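Local coordinates for protein Obg-like ATPase 1 (Schizosaccharomyces pombe, PDB 1NI3) that hydrolyses ATP, and GTP with lower efficiency, using magnesium as cofactor, and negatively regulates the G2/M transition of the cell cycle, at residues A[157-162]-A[219-224]; A[165-170]-A[184-189]; A[350-355]-A[382-387]. All blocks are in the same frame, centred on the assembly; numbering follows the deposited sequence.

Contact 1 of 3, residues A[157-162]-A[219-224]; sequences EFVEKH and LYLLTA
Phe158 and His162, one turn apart on helix 140-168, receive the side chain of Leu219 between them. Its CD2 methyl sits over the face of the His162 imidazole in a CH-pi contact, 4.0 Å from the ring centroid and 9° off the normal. The same methyl meets the edge of the Phe158 ring, in its plane, with CD2 3.8 Å from Phe158 CE2. The backbone Leu219 O also lies beside CE2. Farther along the ring, Phe158 CD2 lies 4.0 Å from Leu221 CD2, and Val159 CG2 approaches that methyl from the next position of the helix. No hydrogen bond crosses between the segments; the side chains meet through apolar atoms and ring faces. An alanine in place of Phe158 would probably take the phenyl ring from Leu219 and Leu221 and open a gap between helix and loop, leaving Leu219 CD2 with His162.

Behind this layer, Tyr220 leaves helix 210-217 with a positive phi of 41°, and the chain turns into a short 3-10 segment. Asp155, on helix 140-168, fixes that segment by accepting hydrogen bonds from Leu222 N and Thr223 N. Thr223 also packs on Leu196 of helix 179-199, while Leu222 reaches Leu110 and Val113 of helix 107-113. The loop is thus held among three helices just before strand 227-232 of the G domain.

Contact 2 of 3, residues A[165-170]-A[184-189]; sequences GLRKIT and EEQAII
Gln186 reaches from helix 179-199 to Leu166, Arg167 and Thr170 near the end of helix 140-168. The two antiparallel helices form a helical hairpin, the coiled-coil projection that YchF proteins carry on their G domain, and this contact lies beside its connecting loop.

CB of Gln186 points toward the other helix. CG is anti to the backbone N (chi1 -174°), and the chain stays extended to CD, so the amide is delivered directly to the partner backbone. CD comes 3.9 Å from Leu166 C. On one branch OE1 lies against CB and CG of Arg167, nearest to CG; the arginine chain crosses the glutamine at about a right angle and runs on toward Glu160, with which it makes a long, weak ion pair. On the other branch NE2 does the bonding. It gives Thr170 OG1 a hydrogen bond of 3.1 Å, with the acceptor close to the amide plane, and makes a weak, bent one of 3.0 Å to Leu166 O.

That this carbonyl meets a donor from another helix is probably because the chain leaves helix 140-168 here, through an inverse gamma turn centred on Ile169. The partly negative helix end would probably suit an amide donor.

Beside the glutamine, Leu166 CD1 lies against the carboxylate of Glu185, whose side chain crosses that of Leu166 at about a right angle. The separation from CD1 to Glu185 OE2 is 3.9 Å, and the same CD1 stands farther off, 4.4 Å, from Ile189 CG1.

Contact 3 of 3, residues A[350-355]-A[382-387]; sequences MHYQDL and GDIAHW
Asp383 OD1 is approached by a water and by His351 ND1. The water donates to it at 2.6 Å and in turn accepts from Tyr352 N at 2.9 Å, while His351 ND1 lies 2.8 Å from OD1. This is the TGS domain, a ubiquitin-like fold, at the point where strand 346-350 gives way to helix 352-358 beside the short strand 384-386. Tyr352, the first residue after the N-cap His351, thus gives its N-H to the water.

The imidazole and carboxylate lie side by side, pointing the same way, with their planes only 12° apart. Asp383 is held from behind too: its other oxygen, OD2, accepts a hydrogen bond from Tyr377 OH and a weak one from Glu380 N. Both ends of the carboxylate are therefore engaged, which probably fixes its rotation.

Next to this polar patch Met350 and Ile384 make an antiparallel hydrogen-bonded pair. Ile384 N donates to Met350 O at 3.2 Å, from well above the carbonyl plane (58° out of it). The return bond from Met350 N to Ile384 O is weak and bent. Strand 384-386 thereby forms one border of a three-stranded sheet whose middle strand is 346-350.

On the sheet face carrying Met350 and Ile384 the contact turns apolar. Leu355, reaching back from the helix, crosses Ile384 at about a right angle and brings CD2 to 3.7 Å from its CG1; it also packs on Leu73 and Tyr77 of helix 68-77. The selenomethionine chain of Met350 bends at its last torsion (chi3 30°), and its CE ends 3.6 Å from Ile384 CG2.

How the contacts relate
From the N terminus the chain first passes through the P-loop region and early strands of the G domain, then runs up helix 140-168, which serves both contact 1 and contact 2. Contact 2 closes the short loop of the hairpin, where the chain turns back into helix 179-199. Contact 1 closes a longer loop that contains it, once helix 210-217 has ended. The two adjoin, their centres 14 Å apart: Val159 packs on Ile189. Contact 3 comes later, in series, its centre about 41 Å from that of contact 1. Contact 2 joins the two helices of the hairpin, contact 1 joins the hairpin to the loop before strand 227-232, and contact 3 lies in the TGS domain.

Contact 1 of 3, residues A[157-162]-A[219-224]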
ATOM      1  N   GLU A 157       9.529   7.854  21.218  1.00 46.81           N
ATOM      2  CA  GLU A 157       9.031   8.926  22.060  1.00 48.06           C
ATOM      3  C   GLU A 157       7.555   8.690  22.347  1.00 48.15           C
ATOM      4  O   GLU A 157       7.155   8.684  23.502  1.00 49.48           O
ATOM      5  CB  GLU A 157       9.250  10.272  21.377  1.00 51.54           C
ATOM      6  CG  GLU A 157      10.695  10.761  21.514  1.00 58.18           C
ATOM      7  CD  GLU A 157      11.038  11.898  20.565  1.00 60.79           C
ATOM      8  OE1 GLU A 157      10.153  12.738  20.277  1.00 63.29           O
ATOM      9  OE2 GLU A 157      12.212  11.975  20.147  1.00 59.53           O
ATOM     10  N   PHE A 158       6.751   8.464  21.311  1.00 48.30           N
ATOM     11  CA  PHE A 158       5.336   8.231  21.515  1.00 47.28           C
ATOM     12  C   PHE A 158       5.088   7.178  22.567  1.00 47.22           C
ATOM     13  O   PHE A 158       4.286   7.367  23.466  1.00 47.25           O
ATOM     14  CB  PHE A 158       4.664   7.786  20.227  1.00 48.85           C
ATOM     15  CG  PHE A 158       3.193   7.557  20.381  1.00 53.42           C
ATOM     16  CD1 PHE A 158       2.294   8.604  20.211  1.00 56.26           C
ATOM     17  CD2 PHE A 158       2.700   6.297  20.704  1.00 56.73           C
ATOM     18  CE1 PHE A 158       0.909   8.403  20.356  1.00 57.30           C
ATOM     19  CE2 PHE A 158       1.319   6.080  20.853  1.00 59.02           C
ATOM     20  CZ  PHE A 158       0.421   7.141  20.676  1.00 57.09           C
ATOM     21  N   VAL A 159       5.771   6.053  22.437  1.00 49.41           N
ATOM     22  CA  VAL A 159       5.611   4.971  23.394  1.00 52.42           C
ATOM     23  C   VAL A 159       5.985   5.476  24.780  1.00 53.96           C
ATOM     24  O   VAL A 159       5.195   5.384  25.723  1.00 54.20           O
ATOM     25  CB  VAL A 159       6.503   3.770  23.029  1.00 52.64           C
ATOM     26  CG1 VAL A 159       6.423   2.710  24.110  1.00 50.89           C
ATOM     27  CG2 VAL A 159       6.055   3.204  21.691  1.00 53.86           C
ATOM     28  N   GLU A 160       7.197   6.012  24.893  1.00 55.48           N
ATOM     29  CA  GLU A 160       7.711   6.559  26.153  1.00 57.62           C
ATOM     30  C   GLU A 160       6.611   7.348  26.872  1.00 55.87           C
ATOM     31  O   GLU A 160       6.284   7.066  28.028  1.00 54.09           O
ATOM     32  CB  GLU A 160       8.910   7.470  25.858  1.00 64.02           C
ATOM     33  CG  GLU A 160       9.632   8.055  27.085  1.00 68.04           C
ATOM     34  CD  GLU A 160      10.378   7.014  27.901  1.00 71.53           C
ATOM     35  OE1 GLU A 160      11.325   7.405  28.620  1.00 72.13           O
ATOM     36  OE2 GLU A 160      10.004   5.815  27.849  1.00 71.40           O
ATOM     37  N   LYS A 161       6.042   8.326  26.173  1.00 54.24           N
ATOM     38  CA  LYS A 161       4.992   9.154  26.738  1.00 54.74           C
ATOM     39  C   LYS A 161       3.774   8.329  27.089  1.00 54.80           C
ATOM     40  O   LYS A 161       3.295   8.351  28.220  1.00 54.66           O
ATOM     41  CB  LYS A 161       4.624  10.279  25.759  1.00 56.31           C
ATOM     42  CG  LYS A 161       3.659  11.318  26.323  1.00 60.77           C
ATOM     43  CD  LYS A 161       2.222  10.802  26.333  1.00 67.84           C
ATOM     44  CE  LYS A 161       1.254  11.713  27.088  1.00 66.99           C
ATOM     45  NZ  LYS A 161      -0.166  11.245  26.938  1.00 62.95           N
ATOM     46  N   HIS A 162       3.265   7.594  26.114  1.00 56.14           N
ATOM     47  CA  HIS A 162       2.084   6.762  26.350  1.00 57.14           C
ATOM     48  C   HIS A 162       2.337   5.804  27.513  1.00 59.14           C
ATOM     49  O   HIS A 162       1.470   5.600  28.368  1.00 57.27           O
ATOM     50  CB  HIS A 162       1.737   5.967  25.086  1.00 54.82           C
ATOM     51  CG  HIS A 162       0.481   5.178  25.202  1.00 50.84           C
ATOM     52  ND1 HIS A 162       0.395   4.025  25.946  1.00 50.55           N
ATOM     53  CD2 HIS A 162      -0.765   5.407  24.713  1.00 48.51           C
ATOM     54  CE1 HIS A 162      -0.846   3.577  25.921  1.00 47.76           C
ATOM     55  NE2 HIS A 162      -1.569   4.402  25.179  1.00 49.29           N
ATOM     56  N   LEU A 219      -1.635   1.989  18.713  1.00 36.65           N
ATOM     57  CA  LEU A 219      -0.662   3.066  18.840  1.00 40.32           C
ATOM     58  C   LEU A 219      -0.365   3.785  17.531  1.00 41.37           C
ATOM     59  O   LEU A 219       0.362   4.783  17.509  1.00 43.85           O
ATOM     60  CB  LEU A 219       0.644   2.533  19.420  1.00 40.59           C
ATOM     61  CG  LEU A 219       0.541   1.778  20.743  1.00 40.35           C
ATOM     62  CD1 LEU A 219       1.921   1.311  21.151  1.00 39.03           C
ATOM     63  CD2 LEU A 219      -0.069   2.672  21.804  1.00 37.82           C
ATOM     64  N   TYR A 220      -0.927   3.270  16.444  1.00 39.54           N
ATOM     65  CA  TYR A 220      -0.734   3.845  15.117  1.00 37.53           C
ATOM     66  C   TYR A 220       0.710   4.286  14.870  1.00 39.91           C
ATOM     67  O   TYR A 220       0.970   5.379  14.350  1.00 44.23           O
ATOM     68  CB  TYR A 220      -1.702   5.018  14.925  1.00 30.67           C
ATOM     69  CG  TYR A 220      -3.123   4.628  15.222  1.00 27.88           C
ATOM     70  CD1 TYR A 220      -3.558   4.491  16.530  1.00 24.52           C
ATOM     71  CD2 TYR A 220      -4.011   4.293  14.194  1.00 27.15           C
ATOM     72  CE1 TYR A 220      -4.831   4.030  16.812  1.00 24.45           C
ATOM     73  CE2 TYR A 220      -5.291   3.826  14.471  1.00 25.60           C
ATOM     74  CZ  TYR A 220      -5.693   3.696  15.788  1.00 28.04           C
ATOM     75  OH  TYR A 220      -6.953   3.231  16.082  1.00 35.10           O
ATOM     76  N   LEU A 221       1.651   3.418  15.229  1.00 38.49           N
ATOM     77  CA  LEU A 221       3.069   3.732  15.069  1.00 36.58           C
ATOM     78  C   LEU A 221       3.483   3.917  13.613  1.00 36.64           C
ATOM     79  O   LEU A 221       2.979   3.244  12.721  1.00 40.40           O
ATOM     80  CB  LEU A 221       3.922   2.630  15.701  1.00 33.75           C
ATOM     81  CG  LEU A 221       3.654   2.370  17.184  1.00 32.90           C
ATOM     82  CD1 LEU A 221       4.550   1.258  17.688  1.00 30.14           C
ATOM     83  CD2 LEU A 221       3.891   3.645  17.965  1.00 33.86           C
ATOM     84  N   LEU A 222       4.402   4.842  13.387  1.00 37.53           N
ATOM     85  CA  LEU A 222       4.898   5.112  12.054  1.00 38.97           C
ATOM     86  C   LEU A 222       5.585   3.860  11.530  1.00 40.85           C
ATOM     87  O   LEU A 222       5.372   3.413  10.397  1.00 41.40           O
ATOM     88  CB  LEU A 222       5.913   6.254  12.101  1.00 38.31           C
ATOM     89  CG  LEU A 222       5.338   7.661  11.971  1.00 39.92           C
ATOM     90  CD1 LEU A 222       6.281   8.671  12.585  1.00 40.57           C
ATOM     91  CD2 LEU A 222       5.088   7.967  10.501  1.00 40.66           C
ATOM     92  N   THR A 223       6.396   3.291  12.408  1.00 42.67           N
ATOM     93  CA  THR A 223       7.200   2.106  12.143  1.00 42.84           C
ATOM     94  C   THR A 223       6.395   0.787  12.054  1.00 44.54           C
ATOM     95  O   THR A 223       6.978  -0.305  11.986  1.00 47.97           O
ATOM     96  CB  THR A 223       8.307   2.020  13.231  1.00 41.10           C
ATOM     97  OG1 THR A 223       9.485   1.424  12.691  1.00 42.75           O
ATOM     98  CG2 THR A 223       7.835   1.236  14.442  1.00 39.98           C
ATOM     99  N   ALA A 224       5.067   0.904  12.037  1.00 42.21           N
ATOM    100  CA  ALA A 224       4.177  -0.238  11.916  1.00 37.21           C
ATOM    101  C   ALA A 224       3.774  -0.429  10.459  1.00 36.16           C
ATOM    102  O   ALA A 224       3.580  -1.540  10.010  1.00 37.07           O
ATOM    103  CB  ALA A 224       2.935  -0.021  12.774  1.00 37.09           C
TER

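Contact 2 of 3, residues A[165-170]-A[184-189]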
ATOM      1  N   GLY A 165       2.041   7.427  30.654  1.00 83.47           N
ATOM      2  CA  GLY A 165       0.649   7.585  31.041  1.00 86.65           C
ATOM      3  C   GLY A 165       0.056   6.390  31.763  1.00 88.85           C
ATOM      4  O   GLY A 165      -0.748   6.538  32.690  1.00 89.52           O
ATOM      5  N   LEU A 166       0.453   5.196  31.338  1.00 90.70           N
ATOM      6  CA  LEU A 166      -0.044   3.973  31.949  1.00 92.30           C
ATOM      7  C   LEU A 166       0.584   3.692  33.307  1.00 93.44           C
ATOM      8  O   LEU A 166       0.026   2.942  34.100  1.00 93.43           O
ATOM      9  CB  LEU A 166       0.194   2.782  31.019  1.00 91.76           C
ATOM     10  CG  LEU A 166      -0.692   2.701  29.778  1.00 91.81           C
ATOM     11  CD1 LEU A 166      -0.271   1.496  28.959  1.00 92.84           C
ATOM     12  CD2 LEU A 166      -2.157   2.589  30.182  1.00 89.83           C
ATOM     13  N   ARG A 167       1.745   4.282  33.576  1.00 95.56           N
ATOM     14  CA  ARG A 167       2.400   4.062  34.863  1.00 98.60           C
ATOM     15  C   ARG A 167       1.581   4.739  35.959  1.00100.30           C
ATOM     16  O   ARG A 167       1.601   4.326  37.123  1.00100.11           O
ATOM     17  CB  ARG A 167       3.822   4.620  34.847  1.00 99.25           C
ATOM     18  CG  ARG A 167       4.718   3.980  33.800  1.00100.53           C
ATOM     19  CD  ARG A 167       5.999   4.786  33.618  1.00102.49           C
ATOM     20  NE  ARG A 167       6.723   4.392  32.411  1.00103.99           N
ATOM     21  CZ  ARG A 167       7.719   5.094  31.876  1.00104.72           C
ATOM     22  NH1 ARG A 167       8.111   6.231  32.441  1.00105.58           N
ATOM     23  NH2 ARG A 167       8.326   4.665  30.775  1.00104.32           N
ATOM     24  N   LYS A 168       0.854   5.786  35.575  1.00101.71           N
ATOM     25  CA  LYS A 168       0.001   6.517  36.510  1.00103.17           C
ATOM     26  C   LYS A 168      -0.995   5.538  37.136  1.00105.02           C
ATOM     27  O   LYS A 168      -0.797   5.066  38.263  1.00105.43           O
ATOM     28  CB  LYS A 168      -0.763   7.629  35.783  1.00101.63           C
ATOM     29  CG  LYS A 168       0.099   8.772  35.271  1.00100.16           C
ATOM     30  CD  LYS A 168      -0.745   9.813  34.566  1.00 99.19           C
ATOM     31  CE  LYS A 168       0.060  11.060  34.264  1.00 98.33           C
ATOM     32  NZ  LYS A 168       0.623  11.636  35.512  1.00 97.25           N
ATOM     33  N   ILE A 169      -2.061   5.233  36.397  1.00105.72           N
ATOM     34  CA  ILE A 169      -3.096   4.321  36.865  1.00106.05           C
ATOM     35  C   ILE A 169      -2.552   2.909  37.056  1.00106.11           C
ATOM     36  O   ILE A 169      -2.933   1.998  36.326  1.00105.78           O
ATOM     37  CB  ILE A 169      -4.274   4.237  35.857  1.00107.35           C
ATOM     38  CG1 ILE A 169      -4.578   5.622  35.264  1.00106.63           C
ATOM     39  CG2 ILE A 169      -5.510   3.654  36.547  1.00108.66           C
ATOM     40  CD1 ILE A 169      -3.660   6.018  34.114  1.00102.61           C
ATOM     41  N   THR A 170      -1.657   2.728  38.022  1.00107.79           N
ATOM     42  CA  THR A 170      -1.087   1.405  38.304  1.00110.26           C
ATOM     43  C   THR A 170      -0.772   1.292  39.798  1.00113.07           C
ATOM     44  O   THR A 170      -0.118   0.340  40.244  1.00112.92           O
ATOM     45  CB  THR A 170       0.208   1.139  37.496  1.00108.73           C
ATOM     46  OG1 THR A 170      -0.021   1.452  36.119  1.00107.66           O
ATOM     47  CG2 THR A 170       0.608  -0.330  37.595  1.00106.60           C
ATOM     48  N   GLU A 184      -0.800  -5.946  32.224  1.00 91.33           N
ATOM     49  CA  GLU A 184      -0.320  -6.824  31.160  1.00 88.32           C
ATOM     50  C   GLU A 184      -0.025  -5.954  29.938  1.00 85.10           C
ATOM     51  O   GLU A 184       0.934  -6.194  29.209  1.00 84.02           O
ATOM     52  CB  GLU A 184      -1.389  -7.870  30.812  1.00 90.57           C
ATOM     53  CG  GLU A 184      -1.009  -8.835  29.677  1.00 92.95           C
ATOM     54  CD  GLU A 184      -2.024  -8.858  28.531  1.00 93.15           C
ATOM     55  OE1 GLU A 184      -1.886  -9.703  27.615  1.00 91.32           O
ATOM     56  OE2 GLU A 184      -2.952  -8.022  28.540  1.00 92.90           O
ATOM     57  N   GLU A 185      -0.858  -4.936  29.734  1.00 80.71           N
ATOM     58  CA  GLU A 185      -0.711  -4.020  28.609  1.00 77.11           C
ATOM     59  C   GLU A 185       0.576  -3.216  28.746  1.00 75.55           C
ATOM     60  O   GLU A 185       1.295  -2.985  27.772  1.00 74.07           O
ATOM     61  CB  GLU A 185      -1.897  -3.055  28.560  1.00 77.24           C
ATOM     62  CG  GLU A 185      -2.081  -2.385  27.203  1.00 80.26           C
ATOM     63  CD  GLU A 185      -3.065  -1.232  27.230  1.00 80.26           C
ATOM     64  OE1 GLU A 185      -4.109  -1.360  27.903  1.00 79.58           O
ATOM     65  OE2 GLU A 185      -2.807  -0.205  26.563  1.00 80.22           O
ATOM     66  N   GLN A 186       0.851  -2.784  29.971  1.00 74.64           N
ATOM     67  CA  GLN A 186       2.042  -2.001  30.262  1.00 72.04           C
ATOM     68  C   GLN A 186       3.288  -2.852  30.042  1.00 69.31           C
ATOM     69  O   GLN A 186       4.306  -2.361  29.565  1.00 71.29           O
ATOM     70  CB  GLN A 186       1.987  -1.490  31.708  1.00 72.51           C
ATOM     71  CG  GLN A 186       3.115  -0.539  32.086  1.00 73.73           C
ATOM     72  CD  GLN A 186       2.731   0.417  33.208  1.00 73.92           C
ATOM     73  OE1 GLN A 186       3.557   1.191  33.687  1.00 74.93           O
ATOM     74  NE2 GLN A 186       1.466   0.381  33.616  1.00 72.87           N
ATOM     75  N   ALA A 187       3.204  -4.133  30.381  1.00 64.57           N
ATOM     76  CA  ALA A 187       4.343  -5.021  30.200  1.00 62.00           C
ATOM     77  C   ALA A 187       4.649  -5.156  28.705  1.00 62.27           C
ATOM     78  O   ALA A 187       5.815  -5.261  28.304  1.00 61.69           O
ATOM     79  CB  ALA A 187       4.046  -6.381  30.793  1.00 62.26           C
ATOM     80  N   ILE A 188       3.594  -5.146  27.891  1.00 58.97           N
ATOM     81  CA  ILE A 188       3.711  -5.267  26.446  1.00 54.80           C
ATOM     82  C   ILE A 188       4.219  -3.960  25.849  1.00 54.03           C
ATOM     83  O   ILE A 188       5.162  -3.960  25.055  1.00 50.16           O
ATOM     84  CB  ILE A 188       2.354  -5.624  25.833  1.00 53.86           C
ATOM     85  CG1 ILE A 188       1.916  -6.982  26.374  1.00 54.47           C
ATOM     86  CG2 ILE A 188       2.439  -5.617  24.309  1.00 51.41           C
ATOM     87  CD1 ILE A 188       0.546  -7.424  25.934  1.00 57.80           C
ATOM     88  N   ILE A 189       3.596  -2.846  26.222  1.00 53.77           N
ATOM     89  CA  ILE A 189       4.046  -1.567  25.709  1.00 55.47           C
ATOM     90  C   ILE A 189       5.534  -1.460  26.009  1.00 57.58           C
ATOM     91  O   ILE A 189       6.300  -0.880  25.238  1.00 57.85           O
ATOM     92  CB  ILE A 189       3.308  -0.387  26.379  1.00 54.79           C
ATOM     93  CG1 ILE A 189       2.066  -0.024  25.569  1.00 52.53           C
ATOM     94  CG2 ILE A 189       4.245   0.822  26.489  1.00 52.77           C
ATOM     95  CD1 ILE A 189       1.078  -1.124  25.443  1.00 54.82           C
TER

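Contact 3 of 3, residues A[350-355]-A[382-387]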
HETATM    1  N   MSE A 350     -19.319 -16.946  -7.970  1.00 58.90           N
HETATM    2  CA  MSE A 350     -18.913 -17.669  -9.157  1.00 60.90           C
HETATM    3  C   MSE A 350     -17.400 -17.445  -9.304  1.00 60.67           C
HETATM    4  O   MSE A 350     -16.958 -16.484  -9.927  1.00 61.22           O
HETATM    5  CB  MSE A 350     -19.730 -17.117 -10.335  1.00 62.58           C
HETATM    6  CG  MSE A 350     -19.541 -17.799 -11.674  1.00 68.86           C
HETATM    7 SE   MSE A 350     -20.870 -17.254 -13.019  1.00 78.33          SE
HETATM    8  CE  MSE A 350     -21.258 -15.437 -12.454  1.00 74.90           C
ATOM      9  N   HIS A 351     -16.621 -18.335  -8.687  1.00 58.81           N
ATOM     10  CA  HIS A 351     -15.160 -18.256  -8.706  1.00 58.79           C
ATOM     11  C   HIS A 351     -14.636 -17.942 -10.088  1.00 57.35           C
ATOM     12  O   HIS A 351     -15.020 -18.577 -11.065  1.00 57.59           O
ATOM     13  CB  HIS A 351     -14.529 -19.563  -8.207  1.00 60.67           C
ATOM     14  CG  HIS A 351     -14.824 -19.862  -6.773  1.00 64.88           C
ATOM     15  ND1 HIS A 351     -15.555 -19.020  -5.969  1.00 67.23           N
ATOM     16  CD2 HIS A 351     -14.475 -20.920  -5.988  1.00 65.63           C
ATOM     17  CE1 HIS A 351     -15.650 -19.535  -4.755  1.00 64.85           C
ATOM     18  NE2 HIS A 351     -15.001 -20.689  -4.747  1.00 65.52           N
ATOM     19  N   TYR A 352     -13.740 -16.964 -10.159  1.00 55.71           N
ATOM     20  CA  TYR A 352     -13.173 -16.543 -11.429  1.00 53.19           C
ATOM     21  C   TYR A 352     -12.749 -17.728 -12.296  1.00 53.34           C
ATOM     22  O   TYR A 352     -13.054 -17.767 -13.494  1.00 52.66           O
ATOM     23  CB  TYR A 352     -11.972 -15.635 -11.192  1.00 48.38           C
ATOM     24  CG  TYR A 352     -11.297 -15.230 -12.470  1.00 45.35           C
ATOM     25  CD1 TYR A 352     -11.902 -14.331 -13.356  1.00 43.67           C
ATOM     26  CD2 TYR A 352     -10.068 -15.780 -12.822  1.00 43.75           C
ATOM     27  CE1 TYR A 352     -11.289 -13.994 -14.569  1.00 41.30           C
ATOM     28  CE2 TYR A 352      -9.456 -15.453 -14.026  1.00 45.02           C
ATOM     29  CZ  TYR A 352     -10.071 -14.558 -14.896  1.00 42.13           C
ATOM     30  OH  TYR A 352      -9.463 -14.256 -16.096  1.00 43.32           O
ATOM     31  N   GLN A 353     -12.071 -18.698 -11.690  1.00 51.48           N
ATOM     32  CA  GLN A 353     -11.606 -19.857 -12.439  1.00 51.30           C
ATOM     33  C   GLN A 353     -12.725 -20.610 -13.159  1.00 51.92           C
ATOM     34  O   GLN A 353     -12.562 -21.033 -14.303  1.00 49.98           O
ATOM     35  CB  GLN A 353     -10.858 -20.815 -11.512  1.00 49.88           C
ATOM     36  CG  GLN A 353     -10.017 -21.829 -12.263  1.00 47.08           C
ATOM     37  CD  GLN A 353      -9.138 -21.165 -13.302  1.00 47.42           C
ATOM     38  OE1 GLN A 353      -9.559 -20.954 -14.439  1.00 47.84           O
ATOM     39  NE2 GLN A 353      -7.915 -20.814 -12.914  1.00 47.31           N
ATOM     40  N   ASP A 354     -13.861 -20.776 -12.490  1.00 51.58           N
ATOM     41  CA  ASP A 354     -14.970 -21.482 -13.104  1.00 52.90           C
ATOM     42  C   ASP A 354     -15.517 -20.655 -14.260  1.00 55.05           C
ATOM     43  O   ASP A 354     -15.625 -21.146 -15.388  1.00 57.43           O
ATOM     44  CB  ASP A 354     -16.069 -21.751 -12.081  1.00 52.68           C
ATOM     45  CG  ASP A 354     -15.570 -22.548 -10.905  1.00 55.78           C
ATOM     46  OD1 ASP A 354     -14.682 -23.416 -11.122  1.00 53.26           O
ATOM     47  OD2 ASP A 354     -16.063 -22.314  -9.770  1.00 55.68           O
ATOM     48  N   LEU A 355     -15.855 -19.398 -13.986  1.00 55.47           N
ATOM     49  CA  LEU A 355     -16.381 -18.529 -15.020  1.00 53.23           C
ATOM     50  C   LEU A 355     -15.405 -18.446 -16.177  1.00 53.19           C
ATOM     51  O   LEU A 355     -15.814 -18.460 -17.331  1.00 51.97           O
ATOM     52  CB  LEU A 355     -16.640 -17.128 -14.465  1.00 54.21           C
ATOM     53  CG  LEU A 355     -17.329 -16.182 -15.458  1.00 55.77           C
ATOM     54  CD1 LEU A 355     -18.709 -16.710 -15.795  1.00 54.69           C
ATOM     55  CD2 LEU A 355     -17.443 -14.793 -14.862  1.00 57.15           C
ATOM     56  N   GLY A 382     -11.003 -12.550  -6.792  1.00 51.52           N
ATOM     57  CA  GLY A 382     -11.470 -12.791  -8.141  1.00 51.09           C
ATOM     58  C   GLY A 382     -12.926 -13.189  -8.216  1.00 51.48           C
ATOM     59  O   GLY A 382     -13.546 -13.117  -9.273  1.00 52.97           O
ATOM     60  N   ASP A 383     -13.482 -13.608  -7.090  1.00 51.67           N
ATOM     61  CA  ASP A 383     -14.875 -14.031  -7.060  1.00 54.60           C
ATOM     62  C   ASP A 383     -15.822 -13.067  -7.794  1.00 55.29           C
ATOM     63  O   ASP A 383     -15.708 -11.840  -7.681  1.00 55.14           O
ATOM     64  CB  ASP A 383     -15.340 -14.210  -5.608  1.00 56.00           C
ATOM     65  CG  ASP A 383     -15.077 -15.614  -5.077  1.00 57.28           C
ATOM     66  OD1 ASP A 383     -14.470 -16.432  -5.813  1.00 55.03           O
ATOM     67  OD2 ASP A 383     -15.489 -15.905  -3.928  1.00 56.94           O
ATOM     68  N   ILE A 384     -16.745 -13.631  -8.569  1.00 54.77           N
ATOM     69  CA  ILE A 384     -17.743 -12.842  -9.282  1.00 54.50           C
ATOM     70  C   ILE A 384     -18.998 -13.086  -8.472  1.00 55.89           C
ATOM     71  O   ILE A 384     -19.527 -14.196  -8.463  1.00 59.04           O
ATOM     72  CB  ILE A 384     -17.992 -13.346 -10.725  1.00 52.14           C
ATOM     73  CG1 ILE A 384     -16.789 -13.046 -11.621  1.00 49.81           C
ATOM     74  CG2 ILE A 384     -19.221 -12.648 -11.300  1.00 52.01           C
ATOM     75  CD1 ILE A 384     -15.549 -13.811 -11.251  1.00 50.46           C
ATOM     76  N   ALA A 385     -19.464 -12.057  -7.777  1.00 56.25           N
ATOM     77  CA  ALA A 385     -20.635 -12.209  -6.937  1.00 58.02           C
ATOM     78  C   ALA A 385     -21.847 -11.428  -7.392  1.00 60.32           C
ATOM     79  O   ALA A 385     -21.754 -10.524  -8.219  1.00 59.13           O
ATOM     80  CB  ALA A 385     -20.289 -11.836  -5.502  1.00 59.66           C
ATOM     81  N   HIS A 386     -22.995 -11.801  -6.836  1.00 65.47           N
ATOM     82  CA  HIS A 386     -24.263 -11.155  -7.146  1.00 68.37           C
ATOM     83  C   HIS A 386     -25.216 -11.218  -5.945  1.00 67.33           C
ATOM     84  O   HIS A 386     -25.605 -12.298  -5.502  1.00 63.92           O
ATOM     85  CB  HIS A 386     -24.912 -11.816  -8.369  1.00 73.32           C
ATOM     86  CG  HIS A 386     -26.396 -11.638  -8.428  1.00 78.94           C
ATOM     87  ND1 HIS A 386     -27.269 -12.519  -7.836  1.00 81.43           N
ATOM     88  CD2 HIS A 386     -27.148 -10.637  -8.943  1.00 80.59           C
ATOM     89  CE1 HIS A 386     -28.508 -12.068  -7.981  1.00 82.35           C
ATOM     90  NE2 HIS A 386     -28.461 -10.933  -8.647  1.00 81.51           N
ATOM     91  N   TRP A 387     -25.584 -10.046  -5.435  1.00 68.88           N
ATOM     92  CA  TRP A 387     -26.481  -9.939  -4.290  1.00 72.04           C
ATOM     93  C   TRP A 387     -27.876  -9.566  -4.779  1.00 75.64           C
ATOM     94  O   TRP A 387     -28.016  -8.970  -5.853  1.00 76.62           O
ATOM     95  CB  TRP A 387     -25.998  -8.856  -3.314  1.00 69.32           C
ATOM     96  CG  TRP A 387     -24.507  -8.633  -3.287  1.00 65.35           C
ATOM     97  CD1 TRP A 387     -23.837  -7.528  -3.728  1.00 64.00           C
ATOM     98  CD2 TRP A 387     -23.505  -9.555  -2.828  1.00 62.77           C
ATOM     99  NE1 TRP A 387     -22.479  -7.707  -3.576  1.00 62.65           N
ATOM    100  CE2 TRP A 387     -22.250  -8.937  -3.024  1.00 62.64           C
ATOM    101  CE3 TRP A 387     -23.549 -10.840  -2.272  1.00 60.53           C
ATOM    102  CZ2 TRP A 387     -21.045  -9.564  -2.682  1.00 62.79           C
ATOM    103  CZ3 TRP A 387     -22.346 -11.464  -1.933  1.00 62.56           C
ATOM    104  CH2 TRP A 387     -21.111 -10.820  -2.139  1.00 62.32           C
TER
HETATM  105  O   HOH W   1     -12.564 -16.446  -7.518  1.00 27.91           O